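Local coordinates for protein ornithine carbamoyltransferase, anabolic (Campylobacter jejuni subsp. jejuni, PDB 3TPF) that probably catalyses the reversible transfer of the carbamoyl group from carbamoyl phosphate to L-ornithine, giving L-citrulline and phosphate in arginine biosynthesis, at residues T7-L17 against L163-F171; L19-K27 against N288-F299. All coordinates share one frame; numbering follows the deposited sequence.

Contact 1: T7-L17 against L163-F171; sequences TLRDFSKEEIL and LITAAILGF
Ile-168 and Leu-169, neighbours on the last turn of helix 157-169, meet the segment Thr-7 to Leu-17 with different branches. Ile-168 suits the junction between loop and helix because it is forked at CB. CG1 lies beside its own backbone N (chi1 -67°) and carries CD1 to the carbonyl oxygens of Leu-8 and Phe-11, whereas CG2 reaches the backbone N of Lys-13 and the CD1 of Ile-16, 4.0 Å away. Leu-169 works through a single methyl: its CD2 touches Leu-17 CG at 3.7 Å and Ile-16 CG2 at 4.1 Å. Helix 13-17 passes at a steep angle, its short axis 112° from that of 163-169.

The length of Lys-13 suits its place. With CG anti to the backbone N (chi1 -173°) and the chain fully extended, its methylenes run past Leu-169, CG lying 4.0 Å from CD2, and bring NZ to 3.7 Å from Leu-169 O. Helix 157-169 stops here: Gly-170, at positive phi, and Phe-171 send their N-H groups to Ala-166 O from opposite faces of its plane. Ser-12 and Glu-15 form a capping box at the start of helix 13-28.

At the far end, the Arg-9 side chain crosses that of Ile-164 at about a right angle, its CG on CD1 of the isoleucine, while the guanidinium continues to Glu-186 and Tyr-124. Thr-165 presents OG1 to Leu-8 CD1, that hydroxyl being bonded to Ser-161 O.

The contact thus joins the start of the carbamoyl-phosphate domain to a helix of the Rossmann-like ornithine domain. It is held by apolar branches and the aliphatic parts of Lys-13 and Arg-9, and the ammonium probably gains some favourable electrostatics from the carbonyl end of the helix.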
# COMPACT_ATOMS: atom_id res chain seq x y z
N THR B 7 6.24 4.66 25.16
CA THR B 7 7.31 5.55 25.59
C THR B 7 8.40 4.79 26.36
O THR B 7 8.12 3.85 27.09
CB THR B 7 6.81 6.67 26.53
OG1 THR B 7 7.94 7.37 27.06
CG2 THR B 7 5.99 6.09 27.65
N LEU B 8 9.63 5.25 26.26
CA LEU B 8 10.66 4.59 27.02
C LEU B 8 10.49 4.73 28.54
O LEU B 8 11.15 4.05 29.34
CB LEU B 8 12.02 5.10 26.57
CG LEU B 8 12.34 4.57 25.17
CD1 LEU B 8 13.49 5.25 24.48
CD2 LEU B 8 12.57 3.09 25.38
N ARG B 9 9.62 5.65 28.93
CA ARG B 9 9.35 5.87 30.35
C ARG B 9 8.95 4.60 31.03
O ARG B 9 9.18 4.44 32.20
CB ARG B 9 8.21 6.84 30.55
CG ARG B 9 8.64 8.29 30.46
CD ARG B 9 7.45 9.20 30.54
NE ARG B 9 6.93 9.22 31.87
CZ ARG B 9 6.15 10.20 32.33
NH1 ARG B 9 5.81 11.23 31.56
NH2 ARG B 9 5.72 10.15 33.59
N ASP B 10 8.30 3.72 30.30
CA ASP B 10 7.80 2.46 30.86
C ASP B 10 8.84 1.36 30.93
O ASP B 10 8.50 0.21 31.18
CB ASP B 10 6.59 1.97 30.04
CG ASP B 10 5.38 2.93 30.12
OD1 ASP B 10 5.15 3.59 31.18
OD2 ASP B 10 4.62 2.99 29.13
N PHE B 11 10.10 1.66 30.65
CA PHE B 11 11.14 0.61 30.63
C PHE B 11 12.36 0.90 31.50
O PHE B 11 12.60 2.05 31.90
CB PHE B 11 11.56 0.31 29.23
CG PHE B 11 10.43 -0.17 28.40
CD1 PHE B 11 9.55 0.74 27.82
CD2 PHE B 11 10.19 -1.53 28.26
CE1 PHE B 11 8.50 0.32 27.10
CE2 PHE B 11 9.11 -1.97 27.54
CZ PHE B 11 8.28 -1.03 26.97
N SER B 12 13.05 -0.19 31.87
CA SER B 12 14.19 -0.09 32.74
C SER B 12 15.44 0.11 31.91
O SER B 12 15.51 -0.21 30.72
CB SER B 12 14.37 -1.33 33.57
OG SER B 12 14.68 -2.46 32.77
N LYS B 13 16.41 0.72 32.55
CA LYS B 13 17.76 0.85 32.01
C LYS B 13 18.16 -0.47 31.33
O LYS B 13 18.63 -0.50 30.22
CB LYS B 13 18.73 1.17 33.14
CG LYS B 13 20.13 1.50 32.69
CD LYS B 13 21.17 1.57 33.79
CE LYS B 13 22.58 1.79 33.18
NZ LYS B 13 23.75 1.98 34.11
N GLU B 14 17.97 -1.56 32.06
CA GLU B 14 18.37 -2.89 31.58
C GLU B 14 17.57 -3.31 30.34
O GLU B 14 18.10 -3.84 29.39
CB GLU B 14 18.17 -3.92 32.68
CG GLU B 14 19.14 -3.80 33.83
CD GLU B 14 18.78 -2.72 34.89
OE1 GLU B 14 17.56 -2.37 35.08
OE2 GLU B 14 19.76 -2.25 35.55
N GLU B 15 16.28 -3.10 30.39
CA GLU B 15 15.48 -3.38 29.26
C GLU B 15 15.93 -2.60 28.00
O GLU B 15 15.98 -3.15 26.92
CB GLU B 15 14.00 -3.14 29.58
CG GLU B 15 13.43 -4.28 30.41
CD GLU B 15 12.04 -4.01 30.96
OE1 GLU B 15 11.77 -2.86 31.40
OE2 GLU B 15 11.22 -4.96 30.94
N ILE B 16 16.17 -1.31 28.13
CA ILE B 16 16.48 -0.48 26.95
C ILE B 16 17.82 -0.95 26.42
O ILE B 16 18.00 -1.15 25.24
CB ILE B 16 16.57 1.01 27.26
CG1 ILE B 16 15.18 1.57 27.46
CG2 ILE B 16 17.29 1.76 26.17
CD1 ILE B 16 15.13 2.68 28.51
N LEU B 17 18.78 -1.15 27.31
CA LEU B 17 20.10 -1.55 26.87
C LEU B 17 20.07 -2.93 26.19
O LEU B 17 20.85 -3.21 25.26
CB LEU B 17 21.15 -1.54 28.01
CG LEU B 17 21.65 -0.16 28.48
CD1 LEU B 17 22.62 -0.33 29.63
CD2 LEU B 17 22.22 0.69 27.35
N LEU B 163 15.31 13.36 26.95
CA LEU B 163 15.42 13.77 28.35
C LEU B 163 15.22 12.55 29.22
O LEU B 163 16.05 12.21 30.06
CB LEU B 163 14.42 14.89 28.71
CG LEU B 163 14.20 15.26 30.17
CD1 LEU B 163 15.55 15.58 30.80
CD2 LEU B 163 13.21 16.41 30.32
N ILE B 164 14.13 11.87 28.91
CA ILE B 164 13.70 10.65 29.59
C ILE B 164 14.70 9.54 29.53
O ILE B 164 14.98 8.90 30.53
CB ILE B 164 12.47 10.08 28.87
CG1 ILE B 164 11.25 10.83 29.36
CG2 ILE B 164 12.32 8.56 28.96
CD1 ILE B 164 10.07 10.62 28.41
N THR B 165 15.17 9.26 28.33
CA THR B 165 16.07 8.13 28.11
C THR B 165 17.41 8.40 28.81
O THR B 165 18.01 7.49 29.40
CB THR B 165 16.38 7.92 26.64
OG1 THR B 165 15.17 7.75 25.94
CG2 THR B 165 17.29 6.73 26.43
N ALA B 166 17.85 9.65 28.76
CA ALA B 166 19.07 10.08 29.46
C ALA B 166 18.93 9.76 30.95
O ALA B 166 19.80 9.20 31.61
CB ALA B 166 19.25 11.56 29.23
N ALA B 167 17.74 10.10 31.40
CA ALA B 167 17.36 10.00 32.79
C ALA B 167 17.40 8.55 33.25
O ALA B 167 17.85 8.25 34.42
CB ALA B 167 15.95 10.56 33.00
N ILE B 168 16.92 7.66 32.39
CA ILE B 168 16.84 6.25 32.76
C ILE B 168 18.22 5.65 32.73
O ILE B 168 18.64 4.95 33.65
CB ILE B 168 15.88 5.45 31.87
CG1 ILE B 168 14.43 5.90 32.09
CG2 ILE B 168 15.98 3.98 32.23
CD1 ILE B 168 13.40 5.44 31.12
N LEU B 169 18.95 6.00 31.68
CA LEU B 169 20.19 5.29 31.39
C LEU B 169 21.35 5.73 32.24
O LEU B 169 22.32 4.98 32.41
CB LEU B 169 20.52 5.45 29.94
CG LEU B 169 19.74 4.58 28.92
CD1 LEU B 169 20.29 5.01 27.56
CD2 LEU B 169 19.91 3.07 29.06
N GLY B 170 21.25 6.94 32.79
CA GLY B 170 22.33 7.53 33.60
C GLY B 170 23.31 8.44 32.83
O GLY B 170 24.43 8.71 33.28
N PHE B 171 22.86 8.93 31.70
CA PHE B 171 23.68 9.74 30.83
C PHE B 171 23.83 11.12 31.39
O PHE B 171 23.11 11.53 32.30
CB PHE B 171 23.04 9.90 29.44
CG PHE B 171 23.19 8.72 28.53
CD1 PHE B 171 23.65 7.49 29.01
CD2 PHE B 171 22.84 8.83 27.19
CE1 PHE B 171 23.75 6.41 28.15
CE2 PHE B 171 22.98 7.76 26.34
CZ PHE B 171 23.43 6.55 26.82

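Contact 2: L19-K27 against N288-F299; sequences LVNHASELK and NRLYVVKALLCF
Lys-27 NZ donates to Asn-288 OD1 at 2.8 Å, in the carbonyl plane and on a lone pair, and also forms salt bridges with Glu-138 and Glu-284, so three groups grip one ammonium. Its reach spans two closely packed helices of the transcarbamoylase fold: the N-terminal helix 13-28 and the C-terminal helix 279-302, which bears Arg-289, predicted to bind carbamoyl phosphate. Asn-288 is itself fixed through ND2, which bonds to Thr-135 and Glu-138.

The short axes approach to 7.9 Å at 114°, a closeness that small residues permit. Ala-23 sets CB 3.9 Å from Tyr-291 CB and 4.2 Å from Ala-295 CB. Beside them, Leu-26 CD1 rests on Lys-294 CB at 3.7 Å and also covers a face of the His-22 ring, whose ND1 bonds to Glu-25 OE2. Leu-19 fills the other end, CD2 against Phe-299 CB and CD1 meeting Leu-296 CD1 at 4.1 Å.

A chi1 of 176° turns the Lys-27 chain away from its own backbone N and, straight from there on, lays it over the Tyr-291 ring in a CH-pi contact, CD 3.6 Å from the centroid and 18° off the normal.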
# COMPACT_ATOMS: atom_id res chain seq x y z
N LEU B 19 17.62 -4.07 24.40
CA LEU B 19 17.05 -3.84 23.09
C LEU B 19 18.14 -3.41 22.10
O LEU B 19 18.30 -3.93 20.99
CB LEU B 19 15.98 -2.77 23.14
CG LEU B 19 14.54 -3.14 23.58
CD1 LEU B 19 13.62 -1.93 23.56
CD2 LEU B 19 13.99 -4.26 22.69
N VAL B 20 18.95 -2.48 22.53
CA VAL B 20 20.11 -2.09 21.75
C VAL B 20 21.04 -3.28 21.48
O VAL B 20 21.54 -3.45 20.37
CB VAL B 20 20.87 -0.95 22.43
CG1 VAL B 20 22.24 -0.90 21.78
CG2 VAL B 20 20.11 0.38 22.33
N ASN B 21 21.32 -4.09 22.48
CA ASN B 21 22.27 -5.18 22.25
C ASN B 21 21.71 -6.19 21.30
O ASN B 21 22.42 -6.85 20.56
CB ASN B 21 22.69 -5.93 23.53
CG ASN B 21 23.53 -5.08 24.45
OD1 ASN B 21 24.14 -4.03 24.07
ND2 ASN B 21 23.63 -5.56 25.69
N HIS B 22 20.41 -6.35 21.37
CA HIS B 22 19.79 -7.36 20.55
C HIS B 22 19.84 -6.85 19.09
O HIS B 22 20.16 -7.62 18.18
CB HIS B 22 18.35 -7.62 20.99
CG HIS B 22 17.73 -8.82 20.35
ND1 HIS B 22 18.49 -9.81 19.78
CD2 HIS B 22 16.45 -9.18 20.15
CE1 HIS B 22 17.71 -10.73 19.26
NE2 HIS B 22 16.46 -10.37 19.47
N ALA B 23 19.52 -5.57 18.93
CA ALA B 23 19.53 -4.90 17.62
C ALA B 23 20.87 -5.19 16.97
O ALA B 23 21.00 -5.61 15.83
CB ALA B 23 19.29 -3.40 17.75
N SER B 24 21.88 -5.04 17.77
CA SER B 24 23.21 -5.20 17.32
C SER B 24 23.47 -6.64 16.87
O SER B 24 24.10 -6.87 15.87
CB SER B 24 24.13 -4.82 18.47
OG SER B 24 25.39 -4.45 18.01
N GLU B 25 23.02 -7.60 17.65
CA GLU B 25 23.17 -9.02 17.29
C GLU B 25 22.48 -9.28 15.95
O GLU B 25 22.99 -10.01 15.10
CB GLU B 25 22.55 -9.95 18.35
CG GLU B 25 23.48 -10.30 19.53
CD GLU B 25 22.71 -10.59 20.84
OE1 GLU B 25 23.34 -10.59 21.92
OE2 GLU B 25 21.45 -10.84 20.80
N LEU B 26 21.32 -8.66 15.79
CA LEU B 26 20.49 -8.91 14.60
C LEU B 26 21.13 -8.28 13.37
O LEU B 26 21.08 -8.83 12.26
CB LEU B 26 19.07 -8.39 14.79
CG LEU B 26 18.18 -9.27 15.67
CD1 LEU B 26 16.90 -8.48 15.98
CD2 LEU B 26 17.91 -10.60 14.97
N LYS B 27 21.72 -7.12 13.58
CA LYS B 27 22.45 -6.45 12.49
C LYS B 27 23.61 -7.32 12.07
O LYS B 27 23.83 -7.53 10.90
CB LYS B 27 22.96 -5.08 12.88
CG LYS B 27 23.80 -4.42 11.80
CD LYS B 27 23.81 -2.90 12.00
CE LYS B 27 24.88 -2.12 11.20
NZ LYS B 27 24.56 -0.61 11.17
N ASN B 288 19.73 2.75 10.92
CA ASN B 288 19.84 1.90 12.14
C ASN B 288 18.47 1.77 12.92
O ASN B 288 18.27 0.91 13.71
CB ASN B 288 20.88 2.47 13.09
CG ASN B 288 22.31 2.04 12.80
OD1 ASN B 288 22.54 1.10 12.09
ND2 ASN B 288 23.30 2.77 13.38
N ARG B 289 17.50 2.58 12.60
CA ARG B 289 16.13 2.34 13.08
C ARG B 289 15.54 0.95 12.75
O ARG B 289 14.68 0.45 13.45
CB ARG B 289 15.17 3.35 12.45
CG ARG B 289 13.94 3.51 13.27
CD ARG B 289 13.83 4.93 13.86
NE ARG B 289 12.45 5.36 13.63
CZ ARG B 289 12.06 6.13 12.64
NH1 ARG B 289 10.75 6.33 12.45
NH2 ARG B 289 12.96 6.74 11.84
N LEU B 290 16.01 0.37 11.66
CA LEU B 290 15.61 -0.96 11.28
C LEU B 290 15.89 -1.95 12.39
O LEU B 290 15.04 -2.69 12.79
CB LEU B 290 16.33 -1.40 10.02
CG LEU B 290 16.05 -2.84 9.58
CD1 LEU B 290 14.55 -2.84 9.37
CD2 LEU B 290 16.79 -3.30 8.34
N TYR B 291 17.11 -1.95 12.87
CA TYR B 291 17.61 -3.07 13.72
C TYR B 291 16.95 -2.98 15.07
O TYR B 291 16.73 -3.95 15.75
CB TYR B 291 19.13 -3.02 13.83
CG TYR B 291 19.76 -2.98 12.47
CD1 TYR B 291 19.77 -4.09 11.67
CD2 TYR B 291 20.28 -1.79 11.95
CE1 TYR B 291 20.31 -4.05 10.41
CE2 TYR B 291 20.84 -1.75 10.68
CZ TYR B 291 20.86 -2.89 9.92
OH TYR B 291 21.39 -2.91 8.65
N VAL B 292 16.63 -1.77 15.40
CA VAL B 292 16.10 -1.41 16.71
C VAL B 292 14.61 -1.75 16.75
O VAL B 292 14.12 -2.38 17.67
CB VAL B 292 16.46 0.09 17.00
CG1 VAL B 292 15.41 0.75 17.78
CG2 VAL B 292 17.81 0.17 17.77
N VAL B 293 13.91 -1.41 15.69
CA VAL B 293 12.52 -1.89 15.58
C VAL B 293 12.47 -3.46 15.57
O VAL B 293 11.65 -4.07 16.26
CB VAL B 293 11.80 -1.30 14.40
CG1 VAL B 293 10.47 -2.04 14.17
CG2 VAL B 293 11.60 0.26 14.70
N LYS B 294 13.39 -4.09 14.88
CA LYS B 294 13.48 -5.57 14.97
C LYS B 294 13.53 -6.09 16.38
O LYS B 294 12.72 -6.93 16.80
CB LYS B 294 14.65 -6.07 14.21
CG LYS B 294 14.37 -6.20 12.72
CD LYS B 294 15.66 -6.30 11.96
CE LYS B 294 15.70 -7.44 10.91
NZ LYS B 294 17.07 -7.67 10.39
N ALA B 295 14.45 -5.54 17.16
CA ALA B 295 14.63 -5.97 18.57
C ALA B 295 13.32 -5.76 19.30
O ALA B 295 12.85 -6.61 20.08
CB ALA B 295 15.75 -5.19 19.27
N LEU B 296 12.77 -4.59 19.09
CA LEU B 296 11.58 -4.18 19.84
C LEU B 296 10.44 -5.15 19.58
O LEU B 296 9.77 -5.59 20.46
CB LEU B 296 11.16 -2.75 19.35
CG LEU B 296 10.01 -2.08 19.97
CD1 LEU B 296 10.12 -2.03 21.47
CD2 LEU B 296 10.03 -0.65 19.42
N LEU B 297 10.22 -5.41 18.31
CA LEU B 297 9.19 -6.36 17.94
C LEU B 297 9.52 -7.77 18.53
O LEU B 297 8.58 -8.39 19.09
CB LEU B 297 9.07 -6.51 16.44
CG LEU B 297 8.59 -5.39 15.56
CD1 LEU B 297 8.82 -5.91 14.11
CD2 LEU B 297 7.15 -4.95 15.85
N CYS B 298 10.76 -8.24 18.54
CA CYS B 298 10.97 -9.55 19.19
C CYS B 298 10.60 -9.47 20.66
O CYS B 298 10.14 -10.46 21.28
CB CYS B 298 12.41 -10.11 19.02
SG CYS B 298 12.87 -10.32 17.26
N PHE B 299 10.92 -8.33 21.23
CA PHE B 299 10.82 -8.16 22.65
C PHE B 299 9.37 -8.17 23.05
O PHE B 299 9.00 -8.89 23.97
CB PHE B 299 11.44 -6.87 23.04
CG PHE B 299 11.13 -6.45 24.43
CD1 PHE B 299 11.83 -6.94 25.50
CD2 PHE B 299 10.15 -5.48 24.68
CE1 PHE B 299 11.54 -6.55 26.82
CE2 PHE B 299 9.89 -5.05 26.01
CZ PHE B 299 10.58 -5.60 27.08

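From the N terminus, the chain enters contact 1 through the loop and 3-10 turn before helix 13-28, then passes straight along that helix into contact 2. The partners come much later: 163-171 closes the first loop after the whole carbamoyl-phosphate domain and the opening of the ornithine domain, and 288-299 closes the second near the C terminus. Because the four segments alternate, the two loops cross. Helix 13-28 therefore meets the Rossmann-like domain with its first turn and the C-terminal helix with its later turns. The centres of the two contacts lie about 16 Å apart, yet the contacts touch, through packing of Phe-11 CE2 on Phe-299 CE2, 3.5 Å apart.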